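Local atomic coordinates of lysyl-trna-dependent l-ysyl-phosphatidylgycerol synthase (PDB entry 4V36), a protein that catalyses the transfer of lysine from lysyl-tRNA to the membrane lipid phosphatidylglycerol, a modification linked to bacterial resistance. Residues Y140-F143 with E144-Y148; R159-L162 with N163-Q167; F241-L244 with F245-G248. All coordinates share one frame; numbering follows the deposited sequence.

Interaction 1: Y140-F143 with E144-Y148; sequences YNRF and EREGY
The carbonyl oxygen of Asn141 accepts the N-H of Arg145 at 2.7 Å from Arg145 N, with an N-H...O angle of 140°, and the bent-back guanidinium of Arg145 lays one face over the same oxygen. This is the last turn of helix 134-145, closed by a Schellman motif. Gly147 leaves the helix with positive phi, so that Tyr148 N can reach back five residues to Phe143 O (3.0 Å), approaching almost straight on to the carbonyl, while Gly147 N makes a weak bond to Glu144 O. The hydrophobic pair expected of this cap is present: the rings of Phe143 and Tyr148 meet obliquely, Phe143 CD2 lying 4.0 Å from Tyr148 CD1, and Pro233 touches both. One turn back, Glu144 folds at chi2 (-69°) and sets its CG over a face of the Tyr140 ring, 3.6 Å from the centroid, a CH-pi contact. This bend leaves carboxylate and ring stacked, their planes only 6° apart, and hands Glu144 OE2 to the hydroxyl of Tyr243 on helix 236-251. On another side of the turn Arg142 and Glu146 run alongside each other without a direct ion pair. Arg142 NH2 is taken by the backbone oxygen of Lys234, whereas a water in the guanidinium plane accepts from Arg142 NH1 at 3.2 Å and donates to Glu146 OE2.

Interaction 2: R159-L162 with N163-Q167; sequences REFL and NELRQ
Phe161 and Leu165 make the apolar side of this turn: Leu165 CD1 comes to 3.6 Å from Phe161 CE2, while Leu165 CG sits over one face of the ring, toward its rim. Phe161 starts out away from the following turn, but with CG trans to the backbone N (chi1 -176°) the ring swings down along the helix to meet the leucine. Another side is polar. Asn163 packs its amide against the aliphatic part of Arg159, the two side chains crossing at about a right angle, with Asn163 OD1 3.4 Å from Arg159 CD. A water bridges three side chains here, donating to Asn163 OD1 (2.8 Å), accepting weakly from Arg159 NH1 and, further along the helix, from Arg166 NE (2.6 Å). Glu160 and Glu164 extend side by side with their carboxylate planes nearly perpendicular; Glu160 OE2 and Glu164 OE2 stand 4.1 Å apart, a mild repulsion if both are charged. The direct side-chain pairs are i to i+4, over the opening turns of helix 159-173, carried by regular backbone bonds such as Arg166 N to Leu162 O (2.8 Å). The helix rests on the sheet through Phe161 and Leu165, which both touch Val198 of strand 196-200 and reach Ile206 and Phe209, respectively, on strand 206-213. Phe157, just before the helix, brings its ring to that of Phe161. Farther out, Glu188 holds the Arg159 end by a salt bridge from its OE2 to Arg159 NH1, and adds a long, weak ion pair to Arg166 NH2.

Interaction 3: F241-L244 with F245-G248; sequences FIYL and FQWG
Phe245 lies broadside over the carbonyl oxygen of Phe241: Phe241 O is 3.0 Å from Phe245 CG, close beneath one face of the ring. A chi2 of only -12° turns the ring this way, and the same oxygen also accepts the backbone N-H of Phe245 at 2.8 Å from Phe245 N; the oxygen is thus held between the N-H and the ring face, a tight fit. Farther out the ring meets that of Phe241 obliquely, centroids 5.9 Å apart and planes at 40°. Edge-to-face neighbours fix the pair in the core, Phe126 and Phe256 for Phe245, and Phe292 for Phe241, whose side chain is about 10 Å from the bound lysine amide. Gln246, bonded through its N to Ile242 O (3.0 Å), extends outward beside Tyr243; amide and ring run the same way with planes 17° apart, and Gln246 OE1 comes to 4.0 Å from Tyr243 CD1. Trp247 N reaches Tyr243 O at 3.0 Å. Its CB starts toward the preceding turn, but the indole leads away from it, onto Ile221, Phe150 and Val152 of the sheet. Gly248 closes the series with a 2.8 Å bond from its N to Leu244 O; the leucine side chain itself packs on Ile223, Phe150 and Phe256. Largely buried, this is the middle of the crossover helix 236-251 in a beta-alpha-beta unit whose strands, 220-228 and 255-261, lie parallel and adjacent, in a domain of the acetyltransferase clan.

The three contacts follow one another along the chain, each a local turn of a different helix: 134-145, 159-173 and 236-251. Interactions 1 and 3 are neighbours, their centres 14 Å apart. They touch where helix 134-145 lies on helix 236-251, through a probable hydrogen bond between Glu144 OE2 and Tyr243 OH and through packing of Tyr140 on Ile242 and Tyr243. Interaction 2 stands apart, its centre 24 Å from interaction 1 and 23 Å from interaction 3. One mixed sheet connects them: strand 149-153, after interaction 1, borders strand 196-200 under interaction 2 and receives Leu244 and Trp247. Helix 236-251 is thereby held between this sheet and helix 134-145, near the lysine amide pocket.

Interaction 1: Y140-F143 with E144-Y148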
loop_
_atom_site.group_PDB
_atom_site.type_symbol
_atom_site.label_atom_id
_atom_site.label_comp_id
_atom_site.label_asym_id
_atom_site.label_seq_id
_atom_site.Cartn_x
_atom_site.Cartn_y
_atom_site.Cartn_z
ATOM N N TYR A 140 0.864 -24.017 8.538
ATOM C CA TYR A 140 0.615 -24.513 7.190
ATOM C C TYR A 140 0.053 -25.930 7.212
ATOM O O TYR A 140 -0.936 -26.225 6.540
ATOM C CB TYR A 140 1.900 -24.468 6.359
ATOM C CG TYR A 140 1.779 -25.118 4.998
ATOM C CD1 TYR A 140 1.119 -24.478 3.957
ATOM C CD2 TYR A 140 2.332 -26.370 4.752
ATOM C CE1 TYR A 140 1.007 -25.068 2.709
ATOM C CE2 TYR A 140 2.227 -26.968 3.509
ATOM C CZ TYR A 140 1.564 -26.313 2.491
ATOM O OH TYR A 140 1.458 -26.905 1.253
ATOM N N ASN A 141 0.684 -26.802 7.992
ATOM C CA ASN A 141 0.262 -28.195 8.080
ATOM C C ASN A 141 -1.152 -28.342 8.627
ATOM O O ASN A 141 -1.909 -29.202 8.181
ATOM C CB ASN A 141 1.240 -28.992 8.947
ATOM C CG ASN A 141 2.600 -29.148 8.297
ATOM O OD1 ASN A 141 2.714 -29.206 7.071
ATOM N ND2 ASN A 141 3.642 -29.218 9.118
ATOM N N ARG A 142 -1.506 -27.496 9.589
ATOM C CA ARG A 142 -2.836 -27.537 10.186
ATOM C C ARG A 142 -3.907 -27.136 9.173
ATOM O O ARG A 142 -4.945 -27.790 9.064
ATOM C CB ARG A 142 -2.899 -26.632 11.417
ATOM C CG ARG A 142 -4.282 -26.519 12.039
ATOM C CD ARG A 142 -4.204 -25.983 13.461
ATOM N NE ARG A 142 -3.393 -24.772 13.556
ATOM C CZ ARG A 142 -3.874 -23.537 13.455
ATOM N NH1 ARG A 142 -5.170 -23.341 13.254
ATOM N NH2 ARG A 142 -3.059 -22.496 13.556
ATOM N N PHE A 143 -3.646 -26.063 8.433
ATOM C CA PHE A 143 -4.556 -25.619 7.384
ATOM C C PHE A 143 -4.656 -26.661 6.275
ATOM O O PHE A 143 -5.724 -26.873 5.703
ATOM C CB PHE A 143 -4.105 -24.272 6.810
ATOM C CG PHE A 143 -4.611 -23.082 7.577
ATOM C CD1 PHE A 143 -3.992 -22.679 8.750
ATOM C CD2 PHE A 143 -5.705 -22.362 7.122
ATOM C CE1 PHE A 143 -4.456 -21.584 9.456
ATOM C CE2 PHE A 143 -6.174 -21.267 7.824
ATOM C CZ PHE A 143 -5.549 -20.877 8.993
ATOM N N GLU A 144 -3.534 -27.310 5.976
ATOM C CA GLU A 144 -3.511 -28.373 4.977
ATOM C C GLU A 144 -4.260 -29.600 5.480
ATOM O O GLU A 144 -4.923 -30.292 4.709
ATOM C CB GLU A 144 -2.072 -28.745 4.614
ATOM C CG GLU A 144 -1.362 -27.718 3.750
ATOM C CD GLU A 144 -1.937 -27.641 2.350
ATOM O OE1 GLU A 144 -1.652 -28.546 1.538
ATOM O OE2 GLU A 144 -2.676 -26.675 2.062
ATOM N N ARG A 145 -4.150 -29.863 6.778
ATOM C CA ARG A 145 -4.811 -31.010 7.390
ATOM C C ARG A 145 -6.324 -30.831 7.390
ATOM O O ARG A 145 -7.068 -31.742 7.027
ATOM C CB ARG A 145 -4.308 -31.221 8.819
ATOM C CG ARG A 145 -4.762 -32.525 9.458
ATOM C CD ARG A 145 -4.367 -32.598 10.928
ATOM N NE ARG A 145 -2.975 -32.210 11.149
ATOM C CZ ARG A 145 -2.599 -31.089 11.755
ATOM N NH1 ARG A 145 -3.512 -30.240 12.210
ATOM N NH2 ARG A 145 -1.311 -30.814 11.911
ATOM N N GLU A 146 -6.773 -29.645 7.792
ATOM C CA GLU A 146 -8.200 -29.365 7.913
ATOM C C GLU A 146 -8.857 -29.130 6.553
ATOM O O GLU A 146 -10.063 -28.895 6.472
ATOM C CB GLU A 146 -8.424 -28.160 8.829
ATOM C CG GLU A 146 -7.941 -28.387 10.254
ATOM C CD GLU A 146 -8.202 -27.202 11.162
ATOM O OE1 GLU A 146 -8.912 -26.267 10.736
ATOM O OE2 GLU A 146 -7.695 -27.203 12.304
ATOM N N GLY A 147 -8.059 -29.192 5.492
ATOM C CA GLY A 147 -8.586 -29.206 4.140
ATOM C C GLY A 147 -8.905 -27.856 3.525
ATOM O O GLY A 147 -9.840 -27.740 2.735
ATOM N N TYR A 148 -8.130 -26.837 3.878
ATOM C CA TYR A 148 -8.296 -25.523 3.269
ATOM C C TYR A 148 -7.536 -25.450 1.949
ATOM O O TYR A 148 -6.424 -25.965 1.834
ATOM C CB TYR A 148 -7.829 -24.419 4.221
ATOM C CG TYR A 148 -8.779 -24.182 5.373
ATOM C CD1 TYR A 148 -8.679 -24.923 6.543
ATOM C CD2 TYR A 148 -9.782 -23.225 5.285
ATOM C CE1 TYR A 148 -9.549 -24.714 7.596
ATOM C CE2 TYR A 148 -10.656 -23.010 6.334
ATOM C CZ TYR A 148 -10.536 -23.757 7.487
ATOM O OH TYR A 148 -11.405 -23.546 8.531
HETATM O O HOH W 1 -7.957 -24.978 13.463
#

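Interaction 2: R159-L162 with N163-Q167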
loop_
_atom_site.group_PDB
_atom_site.type_symbol
_atom_site.label_atom_id
_atom_site.label_comp_id
_atom_site.label_asym_id
_atom_site.label_seq_id
_atom_site.Cartn_x
_atom_site.Cartn_y
_atom_site.Cartn_z
ATOM N N ARG A 159 -21.338 -11.086 -9.740
ATOM C CA ARG A 159 -21.952 -10.506 -8.554
ATOM C C ARG A 159 -22.001 -11.523 -7.419
ATOM O O ARG A 159 -21.814 -11.172 -6.254
ATOM C CB ARG A 159 -23.360 -9.994 -8.871
ATOM C CG ARG A 159 -24.127 -9.471 -7.665
ATOM C CD ARG A 159 -23.347 -8.393 -6.933
ATOM N NE ARG A 159 -23.034 -7.261 -7.800
ATOM C CZ ARG A 159 -22.275 -6.234 -7.438
ATOM N NH1 ARG A 159 -21.746 -6.195 -6.223
ATOM N NH2 ARG A 159 -22.042 -5.246 -8.292
ATOM N N GLU A 160 -22.248 -12.782 -7.765
ATOM C CA GLU A 160 -22.297 -13.848 -6.771
ATOM C C GLU A 160 -20.956 -13.986 -6.061
ATOM O O GLU A 160 -20.902 -14.202 -4.850
ATOM C CB GLU A 160 -22.690 -15.178 -7.420
ATOM C CG GLU A 160 -22.732 -16.349 -6.450
ATOM C CD GLU A 160 -23.206 -17.635 -7.101
ATOM O OE1 GLU A 160 -23.637 -17.586 -8.273
ATOM O OE2 GLU A 160 -23.147 -18.694 -6.440
ATOM N N PHE A 161 -19.876 -13.850 -6.823
ATOM C CA PHE A 161 -18.531 -13.933 -6.270
ATOM C C PHE A 161 -18.227 -12.723 -5.391
ATOM O O PHE A 161 -17.677 -12.861 -4.299
ATOM C CB PHE A 161 -17.498 -14.046 -7.392
ATOM C CG PHE A 161 -16.092 -14.240 -6.904
ATOM C CD1 PHE A 161 -15.710 -15.433 -6.314
ATOM C CD2 PHE A 161 -15.149 -13.235 -7.044
ATOM C CE1 PHE A 161 -14.415 -15.617 -5.865
ATOM C CE2 PHE A 161 -13.854 -13.414 -6.598
ATOM C CZ PHE A 161 -13.486 -14.606 -6.008
ATOM N N LEU A 162 -18.596 -11.539 -5.871
ATOM C CA LEU A 162 -18.372 -10.305 -5.126
ATOM C C LEU A 162 -19.198 -10.267 -3.843
ATOM O O LEU A 162 -18.738 -9.766 -2.817
ATOM C CB LEU A 162 -18.693 -9.090 -5.997
ATOM C CG LEU A 162 -17.791 -8.894 -7.218
ATOM C CD1 LEU A 162 -18.222 -7.676 -8.021
ATOM C CD2 LEU A 162 -16.335 -8.772 -6.797
ATOM N N ASN A 163 -20.415 -10.799 -3.905
ATOM C CA ASN A 163 -21.268 -10.888 -2.724
ATOM C C ASN A 163 -20.624 -11.725 -1.627
ATOM O O ASN A 163 -20.701 -11.382 -0.447
ATOM C CB ASN A 163 -22.634 -11.474 -3.084
ATOM C CG ASN A 163 -23.537 -10.469 -3.767
ATOM O OD1 ASN A 163 -23.331 -9.260 -3.662
ATOM N ND2 ASN A 163 -24.553 -10.964 -4.465
ATOM N N GLU A 164 -19.989 -12.824 -2.023
ATOM C CA GLU A 164 -19.312 -13.702 -1.075
ATOM C C GLU A 164 -18.089 -13.018 -0.472
ATOM O O GLU A 164 -17.739 -13.260 0.684
ATOM C CB GLU A 164 -18.908 -15.013 -1.752
ATOM C CG GLU A 164 -20.087 -15.856 -2.210
ATOM C CD GLU A 164 -19.667 -17.067 -3.019
ATOM O OE1 GLU A 164 -18.451 -17.246 -3.238
ATOM O OE2 GLU A 164 -20.554 -17.841 -3.438
ATOM N N LEU A 165 -17.443 -12.164 -1.259
ATOM C CA LEU A 165 -16.299 -11.404 -0.771
ATOM C C LEU A 165 -16.750 -10.295 0.170
ATOM O O LEU A 165 -16.068 -9.983 1.145
ATOM C CB LEU A 165 -15.502 -10.810 -1.934
ATOM C CG LEU A 165 -14.888 -11.789 -2.936
ATOM C CD1 LEU A 165 -14.024 -11.042 -3.935
ATOM C CD2 LEU A 165 -14.084 -12.864 -2.229
ATOM N N ARG A 166 -17.902 -9.702 -0.130
ATOM C CA ARG A 166 -18.437 -8.617 0.687
ATOM C C ARG A 166 -18.828 -9.114 2.074
ATOM O O ARG A 166 -18.588 -8.439 3.076
ATOM C CB ARG A 166 -19.641 -7.963 0.004
ATOM C CG ARG A 166 -20.252 -6.825 0.807
ATOM C CD ARG A 166 -21.403 -6.163 0.066
ATOM N NE ARG A 166 -20.967 -5.515 -1.168
ATOM C CZ ARG A 166 -20.418 -4.307 -1.225
ATOM N NH1 ARG A 166 -20.225 -3.609 -0.113
ATOM N NH2 ARG A 166 -20.054 -3.796 -2.393
ATOM N N GLN A 167 -19.432 -10.298 2.124
ATOM C CA GLN A 167 -19.816 -10.915 3.389
ATOM C C GLN A 167 -18.594 -11.142 4.271
ATOM O O GLN A 167 -18.634 -10.906 5.478
ATOM C CB GLN A 167 -20.547 -12.237 3.145
ATOM C CG GLN A 167 -21.898 -12.078 2.466
ATOM C CD GLN A 167 -22.522 -13.405 2.083
ATOM O OE1 GLN A 167 -21.937 -14.466 2.303
ATOM N NE2 GLN A 167 -23.716 -13.353 1.505
HETATM O O HOH W 2 -22.171 -6.829 -3.077
#

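Interaction 3: F241-L244 with F245-G248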
loop_
_atom_site.group_PDB
_atom_site.type_symbol
_atom_site.label_atom_id
_atom_site.label_comp_id
_atom_site.label_asym_id
_atom_site.label_seq_id
_atom_site.Cartn_x
_atom_site.Cartn_y
_atom_site.Cartn_z
ATOM N N PHE A 241 -0.134 -15.672 3.895
ATOM C CA PHE A 241 1.156 -15.243 3.363
ATOM C C PHE A 241 1.987 -16.439 2.910
ATOM O O PHE A 241 2.732 -16.350 1.936
ATOM C CB PHE A 241 1.930 -14.423 4.397
ATOM C CG PHE A 241 1.505 -12.985 4.472
ATOM C CD1 PHE A 241 1.647 -12.152 3.375
ATOM C CD2 PHE A 241 0.974 -12.463 5.638
ATOM C CE1 PHE A 241 1.259 -10.827 3.438
ATOM C CE2 PHE A 241 0.583 -11.139 5.708
ATOM C CZ PHE A 241 0.726 -10.320 4.607
ATOM N N ILE A 242 1.853 -17.556 3.617
ATOM C CA ILE A 242 2.542 -18.784 3.237
ATOM C C ILE A 242 2.013 -19.294 1.898
ATOM O O ILE A 242 2.789 -19.636 1.004
ATOM C CB ILE A 242 2.387 -19.881 4.309
ATOM C CG1 ILE A 242 3.132 -19.486 5.585
ATOM C CG2 ILE A 242 2.914 -21.211 3.798
ATOM C CD1 ILE A 242 2.904 -20.437 6.741
ATOM N N TYR A 243 0.691 -19.333 1.763
ATOM C CA TYR A 243 0.064 -19.727 0.506
ATOM C C TYR A 243 0.401 -18.743 -0.610
ATOM O O TYR A 243 0.627 -19.142 -1.753
ATOM C CB TYR A 243 -1.454 -19.834 0.664
ATOM C CG TYR A 243 -1.919 -21.075 1.393
ATOM C CD1 TYR A 243 -1.666 -22.340 0.880
ATOM C CD2 TYR A 243 -2.629 -20.981 2.582
ATOM C CE1 TYR A 243 -2.093 -23.478 1.538
ATOM C CE2 TYR A 243 -3.062 -22.113 3.248
ATOM C CZ TYR A 243 -2.792 -23.358 2.721
ATOM O OH TYR A 243 -3.221 -24.486 3.381
ATOM N N LEU A 244 0.433 -17.456 -0.274
ATOM C CA LEU A 244 0.773 -16.416 -1.241
ATOM C C LEU A 244 2.203 -16.562 -1.745
ATOM O O LEU A 244 2.459 -16.459 -2.944
ATOM C CB LEU A 244 0.581 -15.028 -0.630
ATOM C CG LEU A 244 -0.830 -14.441 -0.672
ATOM C CD1 LEU A 244 -0.878 -13.110 0.061
ATOM C CD2 LEU A 244 -1.290 -14.278 -2.110
ATOM N N PHE A 245 3.131 -16.799 -0.822
ATOM C CA PHE A 245 4.541 -16.936 -1.177
ATOM C C PHE A 245 4.775 -18.192 -2.013
ATOM O O PHE A 245 5.636 -18.210 -2.893
ATOM C CB PHE A 245 5.418 -16.969 0.077
ATOM C CG PHE A 245 5.414 -15.684 0.859
ATOM C CD1 PHE A 245 4.878 -14.524 0.320
ATOM C CD2 PHE A 245 5.950 -15.634 2.136
ATOM C CE1 PHE A 245 4.873 -13.346 1.041
ATOM C CE2 PHE A 245 5.949 -14.458 2.860
ATOM C CZ PHE A 245 5.411 -13.311 2.311
ATOM N N GLN A 246 4.004 -19.238 -1.733
ATOM C CA GLN A 246 4.079 -20.471 -2.508
ATOM C C GLN A 246 3.609 -20.236 -3.938
ATOM O O GLN A 246 4.242 -20.684 -4.894
ATOM C CB GLN A 246 3.242 -21.572 -1.857
ATOM C CG GLN A 246 3.163 -22.851 -2.676
ATOM C CD GLN A 246 2.267 -23.896 -2.044
ATOM O OE1 GLN A 246 1.620 -23.644 -1.028
ATOM N NE2 GLN A 246 2.223 -25.079 -2.644
ATOM N N TRP A 247 2.493 -19.529 -4.072
ATOM C CA TRP A 247 1.928 -19.217 -5.378
ATOM C C TRP A 247 2.831 -18.271 -6.164
ATOM O O TRP A 247 3.030 -18.447 -7.365
ATOM C CB TRP A 247 0.534 -18.608 -5.220
ATOM C CG TRP A 247 -0.102 -18.208 -6.515
ATOM C CD1 TRP A 247 -0.849 -18.999 -7.339
ATOM C CD2 TRP A 247 -0.051 -16.918 -7.132
ATOM N NE1 TRP A 247 -1.265 -18.278 -8.434
ATOM C CE2 TRP A 247 -0.789 -16.999 -8.330
ATOM C CE3 TRP A 247 0.546 -15.701 -6.788
ATOM C CZ2 TRP A 247 -0.944 -15.911 -9.185
ATOM C CZ3 TRP A 247 0.392 -14.622 -7.639
ATOM C CH2 TRP A 247 -0.347 -14.734 -8.823
ATOM N N GLY A 248 3.374 -17.270 -5.476
ATOM C CA GLY A 248 4.251 -16.297 -6.102
ATOM C C GLY A 248 5.529 -16.919 -6.630
ATOM O O GLY A 248 5.990 -16.584 -7.722
#